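Local structure of uncharacterized protein (Helicobacter pylori, 4O5J) at residues I91-G96 with N244-M249; S99-A102 with T107-V110; M214-I219 with T238-F243; E314-L319 with V341-E346. The protein is an outer membrane adhesin whose extracellular domain probably binds sialic acid on host glycans, which would attach the bacterium to its host. All coordinates share one frame; numbering follows the deposited sequence.

Contact 1 of 4, residues I91-G96 with N244-M249; sequences ITSVLG and NNIKAM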
loop_
_atom_site.group_PDB
_atom_site.type_symbol
_atom_site.label_atom_id
_atom_site.label_comp_id
_atom_site.label_asym_id
_atom_site.label_seq_id
_atom_site.Cartn_x
_atom_site.Cartn_y
_atom_site.Cartn_z
ATOM N N ILE A 91 -1.640 -9.279 1.739
ATOM C CA ILE A 91 -2.262 -10.555 2.172
ATOM C C ILE A 91 -1.201 -11.611 2.455
ATOM O O ILE A 91 -1.221 -12.258 3.493
ATOM C CB ILE A 91 -3.254 -11.110 1.092
ATOM C CG1 ILE A 91 -4.419 -10.156 0.808
ATOM C CG2 ILE A 91 -3.849 -12.427 1.572
ATOM C CD1 ILE A 91 -5.216 -9.770 2.009
ATOM N N THR A 92 -0.277 -11.789 1.520
ATOM C CA THR A 92 0.826 -12.716 1.703
ATOM C C THR A 92 1.573 -12.424 3.019
ATOM O O THR A 92 1.963 -13.342 3.755
ATOM C CB THR A 92 1.814 -12.596 0.570
ATOM O OG1 THR A 92 1.156 -12.978 -0.644
ATOM C CG2 THR A 92 2.993 -13.509 0.799
ATOM N N SER A 93 1.738 -11.135 3.337
ATOM C CA SER A 93 2.500 -10.803 4.513
ATOM C C SER A 93 1.661 -11.065 5.804
ATOM O O SER A 93 2.196 -11.462 6.851
ATOM C CB SER A 93 3.102 -9.404 4.395
ATOM O OG SER A 93 2.116 -8.464 4.542
ATOM N N VAL A 94 0.347 -10.830 5.730
ATOM C CA VAL A 94 -0.524 -11.169 6.849
ATOM C C VAL A 94 -0.483 -12.680 7.118
ATOM O O VAL A 94 -0.353 -13.130 8.279
ATOM C CB VAL A 94 -1.993 -10.725 6.579
ATOM C CG1 VAL A 94 -2.920 -11.325 7.638
ATOM C CG2 VAL A 94 -2.111 -9.199 6.553
ATOM N N LEU A 95 -0.600 -13.494 6.075
ATOM C CA LEU A 95 -0.564 -14.964 6.271
ATOM C C LEU A 95 0.866 -15.383 6.660
ATOM O O LEU A 95 1.072 -16.353 7.356
ATOM C CB LEU A 95 -1.004 -15.680 4.991
ATOM C CG LEU A 95 -2.512 -15.569 4.734
ATOM C CD1 LEU A 95 -2.889 -16.072 3.322
ATOM C CD2 LEU A 95 -3.266 -16.337 5.831
ATOM N N GLY A 96 1.869 -14.638 6.207
ATOM C CA GLY A 96 3.247 -14.888 6.609
ATOM C C GLY A 96 3.414 -14.614 8.081
ATOM O O GLY A 96 4.015 -15.414 8.801
ATOM N N ASN A 244 2.998 -4.249 13.536
ATOM C CA ASN A 244 2.361 -2.971 13.424
ATOM C C ASN A 244 2.324 -2.464 11.986
ATOM O O ASN A 244 1.293 -1.967 11.527
ATOM C CB ASN A 244 3.052 -1.953 14.314
ATOM C CG ASN A 244 2.969 -2.331 15.784
ATOM O OD1 ASN A 244 2.029 -3.037 16.195
ATOM N ND2 ASN A 244 3.945 -1.931 16.564
ATOM N N ASN A 245 3.456 -2.549 11.288
ATOM C CA ASN A 245 3.524 -2.021 9.950
ATOM C C ASN A 245 2.540 -2.793 9.011
ATOM O O ASN A 245 1.842 -2.189 8.217
ATOM C CB ASN A 245 4.931 -2.103 9.402
ATOM C CG ASN A 245 5.804 -0.958 9.911
ATOM O OD1 ASN A 245 5.442 -0.251 10.851
ATOM N ND2 ASN A 245 6.959 -0.778 9.270
ATOM N N ILE A 246 2.526 -4.113 9.086
ATOM C CA ILE A 246 1.643 -4.910 8.268
ATOM C C ILE A 246 0.189 -4.546 8.602
ATOM O O ILE A 246 -0.606 -4.337 7.703
ATOM C CB ILE A 246 1.849 -6.432 8.468
ATOM C CG1 ILE A 246 3.202 -6.862 7.923
ATOM C CG2 ILE A 246 0.718 -7.206 7.781
ATOM C CD1 ILE A 246 3.531 -8.375 8.126
ATOM N N LYS A 247 -0.137 -4.386 9.875
ATOM C CA LYS A 247 -1.485 -4.019 10.288
ATOM C C LYS A 247 -1.887 -2.678 9.706
ATOM O O LYS A 247 -3.025 -2.495 9.262
ATOM C CB LYS A 247 -1.604 -4.021 11.825
ATOM C CG LYS A 247 -3.036 -3.779 12.289
ATOM C CD LYS A 247 -3.133 -3.987 13.811
ATOM C CE LYS A 247 -4.537 -3.843 14.357
ATOM N NZ LYS A 247 -5.008 -2.478 14.173
ATOM N N ALA A 248 -0.948 -1.733 9.660
ATOM C CA ALA A 248 -1.288 -0.391 9.161
ATOM C C ALA A 248 -1.552 -0.390 7.652
ATOM O O ALA A 248 -2.262 0.478 7.133
ATOM C CB ALA A 248 -0.164 0.611 9.522
ATOM N N MET A 249 -0.972 -1.349 6.927
ATOM C CA MET A 249 -1.123 -1.391 5.463
ATOM C C MET A 249 -2.594 -1.672 5.070
ATOM O O MET A 249 -3.063 -1.197 4.011
ATOM C CB MET A 249 -0.307 -2.508 4.884
ATOM C CG MET A 249 1.180 -2.304 5.061
ATOM S SD MET A 249 2.016 -3.828 4.552
ATOM C CE MET A 249 3.759 -3.501 5.032
#
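Ile246 meets Ser93 with both of its branches and Val94 with CG2, and nearly everything that passes between 91-96 and 244-249 goes through this one side chain. Its CG2, set anti to its own backbone N (CG1 at chi1 -68°), reaches one methyl of Val94, CG2 to CG2 at 3.7 Å. The same CG2 of Ile246 lies 3.7 Å from Ser93 OG, so one methyl touches a carbon branch and a hydroxyl together. The longer branch runs straight out (chi2 178°) and lays CD1 against the serine: Ile246 CD1 is 3.6 Å from Ser93 O and 3.9 Å from Ser93 CB. This is helix-to-helix packing in an elongated, mostly helical adhesion domain. Helices 82-101 and 241-268 run in roughly opposite directions here and come close, with Val94 CA and Ile246 CA 6.8 Å apart. No hydrogen bond crosses between the two segments. The Ser93 hydroxyl instead turns back on its own helix (chi1 73°), where OG is hydrogen-bonded to Val90 O; its polarity is thus met one turn back while its flank serves as a surface for the isoleucine. Val94 meets Ile246 with one methyl only, the two side chains crossing at a slant, and it also touches Leu159 of helix 146-163. Met204 of helix 193-209 packs on Ile246, and Phe308 of helix 281-309 touches Ser93.

Contact 2 of 4, residues S99-A102 with T107-V110; sequences SLYA and TFFV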
loop_
_atom_site.group_PDB
_atom_site.type_symbol
_atom_site.label_atom_id
_atom_site.label_comp_id
_atom_site.label_asym_id
_atom_site.label_seq_id
_atom_site.Cartn_x
_atom_site.Cartn_y
_atom_site.Cartn_z
ATOM N N SER A 99 1.753 -17.273 10.044
ATOM C CA SER A 99 2.636 -18.452 9.994
ATOM C C SER A 99 3.751 -18.377 11.065
ATOM O O SER A 99 4.071 -19.405 11.717
ATOM C CB SER A 99 3.232 -18.542 8.615
ATOM O OG SER A 99 3.943 -19.719 8.519
ATOM N N LEU A 100 4.309 -17.180 11.314
ATOM C CA LEU A 100 5.354 -17.011 12.339
ATOM C C LEU A 100 4.754 -17.113 13.728
ATOM O O LEU A 100 5.249 -17.858 14.598
ATOM C CB LEU A 100 6.044 -15.642 12.217
ATOM C CG LEU A 100 6.969 -15.420 11.058
ATOM C CD1 LEU A 100 7.458 -13.952 11.083
ATOM C CD2 LEU A 100 8.150 -16.434 11.098
ATOM N N TYR A 101 3.731 -16.280 13.945
ATOM C CA TYR A 101 3.044 -16.146 15.231
ATOM C C TYR A 101 2.423 -17.482 15.709
ATOM O O TYR A 101 2.556 -17.887 16.899
ATOM C CB TYR A 101 1.994 -15.098 15.016
ATOM C CG TYR A 101 0.983 -14.851 16.115
ATOM C CD1 TYR A 101 1.326 -14.180 17.267
ATOM C CD2 TYR A 101 -0.393 -15.196 15.932
ATOM C CE1 TYR A 101 0.393 -13.866 18.248
ATOM C CE2 TYR A 101 -1.340 -14.881 16.902
ATOM C CZ TYR A 101 -0.942 -14.226 18.047
ATOM O OH TYR A 101 -1.893 -13.896 19.015
ATOM N N ALA A 102 1.760 -18.173 14.778
ATOM C CA ALA A 102 1.028 -19.392 15.093
ATOM C C ALA A 102 1.526 -20.500 14.171
ATOM O O ALA A 102 2.499 -21.201 14.506
ATOM C CB ALA A 102 -0.489 -19.171 14.915
ATOM N N THR A 107 3.916 -19.394 18.948
ATOM C CA THR A 107 4.777 -18.631 19.844
ATOM C C THR A 107 4.015 -18.360 21.142
ATOM O O THR A 107 4.420 -17.520 21.963
ATOM C CB THR A 107 5.189 -17.310 19.184
ATOM O OG1 THR A 107 4.009 -16.537 18.942
ATOM C CG2 THR A 107 5.921 -17.564 17.869
ATOM N N PHE A 108 2.910 -19.092 21.355
ATOM C CA PHE A 108 2.129 -18.970 22.605
ATOM C C PHE A 108 1.510 -20.329 22.921
ATOM O O PHE A 108 1.474 -21.231 22.069
ATOM C CB PHE A 108 1.040 -17.899 22.429
ATOM C CG PHE A 108 0.207 -18.086 21.182
ATOM C CD1 PHE A 108 -0.954 -18.918 21.203
ATOM C CD2 PHE A 108 0.561 -17.459 19.992
ATOM C CE1 PHE A 108 -1.731 -19.093 20.036
ATOM C CE2 PHE A 108 -0.226 -17.615 18.831
ATOM C CZ PHE A 108 -1.367 -18.459 18.843
ATOM N N PHE A 109 1.011 -20.479 24.151
ATOM C CA PHE A 109 0.414 -21.715 24.612
ATOM C C PHE A 109 -1.136 -21.595 24.614
ATOM O O PHE A 109 -1.701 -20.657 25.203
ATOM C CB PHE A 109 0.870 -22.013 26.026
ATOM C CG PHE A 109 0.252 -23.243 26.627
ATOM C CD1 PHE A 109 0.658 -24.522 26.232
ATOM C CD2 PHE A 109 -0.767 -23.112 27.602
ATOM C CE1 PHE A 109 0.060 -25.665 26.790
ATOM C CE2 PHE A 109 -1.340 -24.244 28.177
ATOM C CZ PHE A 109 -0.913 -25.535 27.787
ATOM N N VAL A 110 -1.812 -22.504 23.920
ATOM C CA VAL A 110 -3.284 -22.482 23.880
ATOM C C VAL A 110 -3.793 -23.465 24.913
ATOM O O VAL A 110 -3.555 -24.660 24.807
ATOM C CB VAL A 110 -3.845 -22.853 22.522
ATOM C CG1 VAL A 110 -5.404 -22.989 22.578
ATOM C CG2 VAL A 110 -3.434 -21.847 21.474
#
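Thr107 holds OG1 between its backbone N and carbonyl carbon (chi1 62°), which lets its hydroxyl and its own N-H turn to the same acceptor, Tyr101 O. With CG anti to the backbone N (chi1 172°), Tyr101 brings its ring end near Phe108, although its first bond does not head that way. The carbonyl is gripped twice: Thr107 OG1 donates to Tyr101 O at 2.8 Å, in the carbonyl plane and on a lone pair, while Thr107 N donates to the same Tyr101 O at 2.9 Å, tilted from that plane. Thr107 CG2 also rests 3.4 Å from Leu100 O. Beside this polar clasp, the Phe108 ring presents CE2 to the Tyr101 ring, 3.4 Å above its plane and over its centre. With the planes 48° apart the pair is oblique, and Phe108 CZ goes on to touch Ala102 CB at 4.1 Å. The contact closes the short connection from helix 82-101 to strand 109-110. Lys325 NZ bonds the carbonyls of Ser99, Leu100 and Ala102, a positive charge that would suit the helix dipole's negative end; Met144 of strand 143-144 touches both rings, and Met152 and Tyr149 of helix 146-163 cover Tyr101 and Phe108 respectively.

Contact 3 of 4, residues M214-I219 with T238-F243; sequences MMWKNI and TQYAVF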
loop_
_atom_site.group_PDB
_atom_site.type_symbol
_atom_site.label_atom_id
_atom_site.label_comp_id
_atom_site.label_asym_id
_atom_site.label_seq_id
_atom_site.Cartn_x
_atom_site.Cartn_y
_atom_site.Cartn_z
ATOM N N MET A 214 3.939 -12.974 22.192
ATOM C CA MET A 214 4.533 -14.007 21.369
ATOM C C MET A 214 5.979 -14.289 21.773
ATOM O O MET A 214 6.804 -13.349 21.956
ATOM C CB MET A 214 4.396 -13.667 19.853
ATOM C CG MET A 214 5.035 -12.384 19.428
ATOM S SD MET A 214 4.773 -12.016 17.661
ATOM C CE MET A 214 5.697 -13.335 16.839
ATOM N N MET A 215 6.321 -15.570 21.905
ATOM C CA MET A 215 7.667 -15.983 22.284
ATOM C C MET A 215 8.478 -16.282 21.010
ATOM O O MET A 215 8.393 -17.405 20.458
ATOM C CB MET A 215 7.583 -17.228 23.163
ATOM C CG MET A 215 6.822 -16.980 24.461
ATOM S SD MET A 215 6.623 -18.472 25.511
ATOM C CE MET A 215 5.440 -19.442 24.536
ATOM N N TRP A 216 9.229 -15.310 20.518
ATOM C CA TRP A 216 10.012 -15.502 19.283
ATOM C C TRP A 216 11.015 -16.632 19.377
ATOM O O TRP A 216 11.379 -17.209 18.365
ATOM C CB TRP A 216 10.715 -14.230 18.842
ATOM C CG TRP A 216 9.789 -13.211 18.259
ATOM C CD1 TRP A 216 8.908 -12.400 18.936
ATOM C CD2 TRP A 216 9.695 -12.826 16.852
ATOM N NE1 TRP A 216 8.233 -11.561 18.040
ATOM C CE2 TRP A 216 8.695 -11.789 16.765
ATOM C CE3 TRP A 216 10.345 -13.239 15.679
ATOM C CZ2 TRP A 216 8.367 -11.186 15.560
ATOM C CZ3 TRP A 216 10.017 -12.655 14.480
ATOM C CH2 TRP A 216 9.041 -11.644 14.396
ATOM N N LYS A 217 11.473 -16.971 20.596
ATOM C CA LYS A 217 12.401 -18.073 20.752
ATOM C C LYS A 217 11.766 -19.404 20.314
ATOM O O LYS A 217 12.501 -20.350 19.943
ATOM C CB LYS A 217 12.884 -18.167 22.204
ATOM C CG LYS A 217 13.971 -19.185 22.424
ATOM C CD LYS A 217 15.272 -18.806 21.600
ATOM C CE LYS A 217 16.377 -19.867 21.806
ATOM N NZ LYS A 217 17.586 -19.554 21.004
ATOM N N ASN A 218 10.408 -19.498 20.342
ATOM C CA ASN A 218 9.725 -20.711 19.851
ATOM C C ASN A 218 9.925 -20.905 18.337
ATOM O O ASN A 218 9.743 -22.030 17.825
ATOM C CB ASN A 218 8.210 -20.684 20.183
ATOM C CG ASN A 218 7.921 -21.170 21.582
ATOM O OD1 ASN A 218 8.802 -21.209 22.446
ATOM N ND2 ASN A 218 6.648 -21.572 21.830
ATOM N N ILE A 219 10.313 -19.850 17.606
ATOM C CA ILE A 219 10.436 -19.963 16.181
ATOM C C ILE A 219 11.811 -20.513 15.779
ATOM O O ILE A 219 12.831 -19.883 16.063
ATOM C CB ILE A 219 10.244 -18.619 15.512
ATOM C CG1 ILE A 219 8.812 -18.119 15.733
ATOM C CG2 ILE A 219 10.545 -18.748 14.017
ATOM C CD1 ILE A 219 8.609 -16.613 15.485
ATOM N N THR A 238 2.016 -6.074 19.307
ATOM C CA THR A 238 1.953 -4.635 19.087
ATOM C C THR A 238 3.305 -3.964 19.481
ATOM O O THR A 238 3.469 -2.777 19.303
ATOM C CB THR A 238 0.847 -3.972 19.891
ATOM O OG1 THR A 238 0.866 -4.523 21.176
ATOM C CG2 THR A 238 -0.553 -4.313 19.235
ATOM N N GLN A 239 4.247 -4.742 19.994
ATOM C CA GLN A 239 5.600 -4.212 20.286
ATOM C C GLN A 239 6.544 -4.499 19.143
ATOM O O GLN A 239 7.683 -4.111 19.218
ATOM C CB GLN A 239 6.178 -4.828 21.554
ATOM C CG GLN A 239 5.405 -4.525 22.832
ATOM C CD GLN A 239 5.038 -3.084 22.916
ATOM O OE1 GLN A 239 5.853 -2.260 23.276
ATOM N NE2 GLN A 239 3.795 -2.764 22.542
ATOM N N TYR A 240 6.105 -5.195 18.078
ATOM C CA TYR A 240 7.006 -5.485 16.942
ATOM C C TYR A 240 6.599 -4.753 15.694
ATOM O O TYR A 240 5.397 -4.764 15.307
ATOM C CB TYR A 240 7.064 -6.964 16.691
ATOM C CG TYR A 240 7.672 -7.737 17.847
ATOM C CD1 TYR A 240 9.064 -7.949 17.936
ATOM C CD2 TYR A 240 6.877 -8.248 18.860
ATOM C CE1 TYR A 240 9.599 -8.651 18.985
ATOM C CE2 TYR A 240 7.413 -8.927 19.930
ATOM C CZ TYR A 240 8.769 -9.136 19.985
ATOM O OH TYR A 240 9.292 -9.827 21.065
ATOM N N ALA A 241 7.565 -4.087 15.050
ATOM C CA ALA A 241 7.294 -3.268 13.881
ATOM C C ALA A 241 6.724 -4.103 12.722
ATOM O O ALA A 241 5.938 -3.603 11.910
ATOM C CB ALA A 241 8.582 -2.479 13.434
ATOM N N VAL A 242 7.149 -5.353 12.612
ATOM C CA VAL A 242 6.686 -6.189 11.515
ATOM C C VAL A 242 5.168 -6.337 11.642
ATOM O O VAL A 242 4.453 -6.211 10.654
ATOM C CB VAL A 242 7.365 -7.557 11.465
ATOM C CG1 VAL A 242 7.060 -8.388 12.697
ATOM C CG2 VAL A 242 6.951 -8.297 10.187
ATOM N N PHE A 243 4.679 -6.554 12.862
ATOM C CA PHE A 243 3.258 -6.646 13.103
ATOM C C PHE A 243 2.548 -5.303 12.870
ATOM O O PHE A 243 1.571 -5.231 12.089
ATOM C CB PHE A 243 2.956 -7.148 14.482
ATOM C CG PHE A 243 1.445 -7.233 14.774
ATOM C CD1 PHE A 243 0.684 -8.299 14.307
ATOM C CD2 PHE A 243 0.788 -6.194 15.460
ATOM C CE1 PHE A 243 -0.696 -8.339 14.553
ATOM C CE2 PHE A 243 -0.533 -6.230 15.707
ATOM C CZ PHE A 243 -1.291 -7.310 15.263
#
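Trp216 and Tyr240 are the heart of a buried aromatic cluster, to which Met214 adds a Met-aromatic contact, between the short antiparallel pair of strands 214-215 and 234-235 and the start of helix 241-268. The tight part is the indole nitrogen. Trp216 NE1 lies 3.1 Å above the plane of the Tyr240 ring and over its centre, with Tyr240 CZ at 3.2 Å from it; Trp216 CD1 is close behind, 3.4 Å from Tyr240 CZ. The five-membered ring and the phenol are inclined by 43°, an oblique meeting in which the side chains run antiparallel, side by side. On the face of the indole away from Tyr240, the Met214 methyl CE closes in near the rim. Packing slackens around this pair: Met214 SD is 5.1 Å from the centroid of the Tyr240 ring, and Val242 CG1 comes to the edge of the indole at CH2, 4.2 Å away. The neighbouring Gln239 is exposed, so the chain comes in from the solvent side just before Tyr240, which is the N-cap residue of helix 241-268. Tyr318 of helix 313-320 meets the indole edge-to-face, and a molecule of ethanediol, probably carried in from the crystallisation solution, lies about 4 Å from the Tyr240 side chain. At the far end of the phenol, Tyr240 OH is hydrogen-bonded to Ser233 OG.

Contact 4 of 4, residues E314-L319 with V341-E346; sequences EQYKYL and VNLNQE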
loop_
_atom_site.group_PDB
_atom_site.type_symbol
_atom_site.label_atom_id
_atom_site.label_comp_id
_atom_site.label_asym_id
_atom_site.label_seq_id
_atom_site.Cartn_x
_atom_site.Cartn_y
_atom_site.Cartn_z
ATOM N N GLU A 314 15.887 -7.902 10.155
ATOM C CA GLU A 314 15.864 -9.227 10.706
ATOM C C GLU A 314 14.412 -9.730 10.821
ATOM O O GLU A 314 14.155 -10.918 10.626
ATOM C CB GLU A 314 16.499 -9.202 12.100
ATOM C CG GLU A 314 16.584 -10.591 12.703
ATOM C CD GLU A 314 17.549 -11.538 11.988
ATOM O OE1 GLU A 314 18.534 -11.027 11.395
ATOM O OE2 GLU A 314 17.345 -12.783 12.045
ATOM N N GLN A 315 13.486 -8.853 11.166
ATOM C CA GLN A 315 12.064 -9.244 11.229
ATOM C C GLN A 315 11.563 -9.578 9.828
ATOM O O GLN A 315 10.825 -10.545 9.651
ATOM C CB GLN A 315 11.210 -8.152 11.860
ATOM C CG GLN A 315 11.535 -7.974 13.330
ATOM C CD GLN A 315 10.755 -6.812 13.912
ATOM O OE1 GLN A 315 9.786 -6.348 13.331
ATOM N NE2 GLN A 315 11.172 -6.344 15.097
ATOM N N TYR A 316 11.982 -8.819 8.832
ATOM C CA TYR A 316 11.568 -9.070 7.469
ATOM C C TYR A 316 12.116 -10.432 7.039
ATOM O O TYR A 316 11.408 -11.210 6.362
ATOM C CB TYR A 316 12.055 -7.947 6.543
ATOM C CG TYR A 316 11.582 -8.083 5.125
ATOM C CD1 TYR A 316 10.237 -7.864 4.808
ATOM C CD2 TYR A 316 12.426 -8.471 4.077
ATOM C CE1 TYR A 316 9.751 -8.004 3.524
ATOM C CE2 TYR A 316 11.922 -8.619 2.753
ATOM C CZ TYR A 316 10.591 -8.377 2.498
ATOM O OH TYR A 316 10.070 -8.489 1.221
ATOM N N LYS A 317 13.373 -10.725 7.426
ATOM C CA LYS A 317 13.976 -12.009 7.047
ATOM C C LYS A 317 13.128 -13.168 7.596
ATOM O O LYS A 317 12.925 -14.160 6.916
ATOM C CB LYS A 317 15.454 -12.102 7.537
ATOM C CG LYS A 317 16.155 -13.399 7.251
ATOM C CD LYS A 317 16.224 -13.751 5.756
ATOM C CE LYS A 317 17.066 -12.779 4.910
ATOM N NZ LYS A 317 16.971 -12.932 3.397
ATOM N N TYR A 318 12.667 -13.064 8.843
ATOM C CA TYR A 318 11.812 -14.110 9.457
ATOM C C TYR A 318 10.513 -14.246 8.636
ATOM O O TYR A 318 10.114 -15.345 8.287
ATOM C CB TYR A 318 11.448 -13.759 10.885
ATOM C CG TYR A 318 12.369 -14.269 11.917
ATOM C CD1 TYR A 318 11.992 -15.336 12.756
ATOM C CD2 TYR A 318 13.673 -13.724 12.098
ATOM C CE1 TYR A 318 12.827 -15.805 13.735
ATOM C CE2 TYR A 318 14.508 -14.234 13.117
ATOM C CZ TYR A 318 14.095 -15.259 13.903
ATOM O OH TYR A 318 14.935 -15.798 14.896
ATOM N N LEU A 319 9.906 -13.123 8.301
ATOM C CA LEU A 319 8.695 -13.097 7.494
ATOM C C LEU A 319 8.922 -13.776 6.132
ATOM O O LEU A 319 8.139 -14.632 5.719
ATOM C CB LEU A 319 8.275 -11.652 7.278
ATOM C CG LEU A 319 6.941 -11.389 6.588
ATOM C CD1 LEU A 319 5.746 -11.927 7.437
ATOM C CD2 LEU A 319 6.791 -9.874 6.424
ATOM N N VAL A 341 7.301 -16.903 -0.416
ATOM C CA VAL A 341 8.507 -16.940 -1.195
ATOM C C VAL A 341 8.366 -15.913 -2.339
ATOM O O VAL A 341 9.351 -15.456 -2.914
ATOM C CB VAL A 341 8.790 -18.384 -1.671
ATOM C CG1 VAL A 341 8.085 -18.684 -2.989
ATOM C CG2 VAL A 341 10.255 -18.589 -1.789
ATOM N N ASN A 342 7.134 -15.543 -2.658
ATOM C CA ASN A 342 6.879 -14.512 -3.651
ATOM C C ASN A 342 6.864 -13.120 -3.072
ATOM O O ASN A 342 6.741 -12.159 -3.820
ATOM C CB ASN A 342 5.538 -14.760 -4.336
ATOM C CG ASN A 342 5.497 -16.134 -4.990
ATOM O OD1 ASN A 342 6.468 -16.563 -5.595
ATOM N ND2 ASN A 342 4.396 -16.837 -4.844
ATOM N N LEU A 343 6.969 -13.007 -1.741
ATOM C CA LEU A 343 6.725 -11.718 -1.065
ATOM C C LEU A 343 7.650 -10.606 -1.558
ATOM O O LEU A 343 7.200 -9.536 -1.979
ATOM C CB LEU A 343 6.819 -11.862 0.442
ATOM C CG LEU A 343 6.614 -10.564 1.170
ATOM C CD1 LEU A 343 5.273 -9.905 0.777
ATOM C CD2 LEU A 343 6.732 -10.758 2.684
ATOM N N ASN A 344 8.938 -10.867 -1.531
ATOM C CA ASN A 344 9.863 -9.848 -1.845
ATOM C C ASN A 344 9.736 -9.340 -3.302
ATOM O O ASN A 344 9.888 -8.144 -3.574
ATOM C CB ASN A 344 11.278 -10.261 -1.502
ATOM C CG ASN A 344 12.207 -9.064 -1.579
ATOM O OD1 ASN A 344 12.910 -8.880 -2.563
ATOM N ND2 ASN A 344 12.096 -8.162 -0.606
ATOM N N GLN A 345 9.448 -10.227 -4.235
ATOM C CA GLN A 345 9.247 -9.837 -5.611
ATOM C C GLN A 345 8.007 -8.912 -5.699
ATOM O O GLN A 345 8.010 -7.888 -6.395
ATOM C CB GLN A 345 9.061 -11.080 -6.486
ATOM C CG GLN A 345 8.489 -10.768 -7.842
ATOM C CD GLN A 345 9.500 -9.985 -8.709
ATOM O OE1 GLN A 345 10.485 -10.552 -9.174
ATOM N NE2 GLN A 345 9.268 -8.677 -8.911
ATOM N N GLU A 346 6.956 -9.250 -4.965
ATOM C CA GLU A 346 5.736 -8.432 -4.997
ATOM C C GLU A 346 5.986 -7.040 -4.407
ATOM O O GLU A 346 5.485 -6.024 -4.923
ATOM C CB GLU A 346 4.652 -9.128 -4.211
ATOM C CG GLU A 346 4.195 -10.384 -4.895
ATOM C CD GLU A 346 3.305 -11.249 -3.994
ATOM O OE1 GLU A 346 3.169 -10.960 -2.787
ATOM O OE2 GLU A 346 2.749 -12.244 -4.479
#
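Tyr316 spans the gap between the two segments and meets Leu343 and Asn344, and these three give up the most surface to the contact. With CG anti to the backbone N (chi1 -176°), the tyrosine extends away from its helix until its hydroxyl arrives at the first turn of the next. There Asn344 ND2 donates to Tyr316 OH at 2.7 Å, nearly straight at 161°, with the oxygen close to the amide plane. The amide nitrogen comes in at the ring's edge, near its plane, although amide and ring are turned 66° against each other. This bond pins the far end of the phenol at the partly exposed side of the interface. Leu343 fills the inner side: its CG sits 4.0 Å from Tyr316 OH, and its CD2 meets Leu319 CD2 at 3.8 Å, the two leucines crossing at about a right angle. One methyl, Leu343 CD2, thus serves both partners, for it also lies 4.2 Å from Tyr316 CE1. The contact joins the short helix 313-320 to the beginning of the long helix 343-396; Leu319 continues inward onto Val242 and Ile246 of helix 241-268, while Glu346 lies along helix 82-101 at Gln88, Ala89 and Thr92.

How the contacts relate
Contacts 1, 2 and 3 bring together buried residues; contact 4 is partly buried, with a tyrosine-asparagine bond toward its outer side. Contact 1 lies nearest the centre of the chain and packs methyls on serine and valine without a hydrogen bond, whereas contact 2, farthest from it, secures a helix end with a carbonyl oxygen accepting two hydrogen bonds, and contact 3 relies mainly on aromatic rings beside a methionine. Helix 82-101 serves contacts 1 and 2, helix 241-268 contacts 1 and 3. Contacts 2 and 3 are joined by the backbone, Thr107 O to Met215 N at 2.7 Å. Contact 4 meets contact 1 through Leu319 and contact 3 through Gln315 OE1, 2.9 Å from Val242 N.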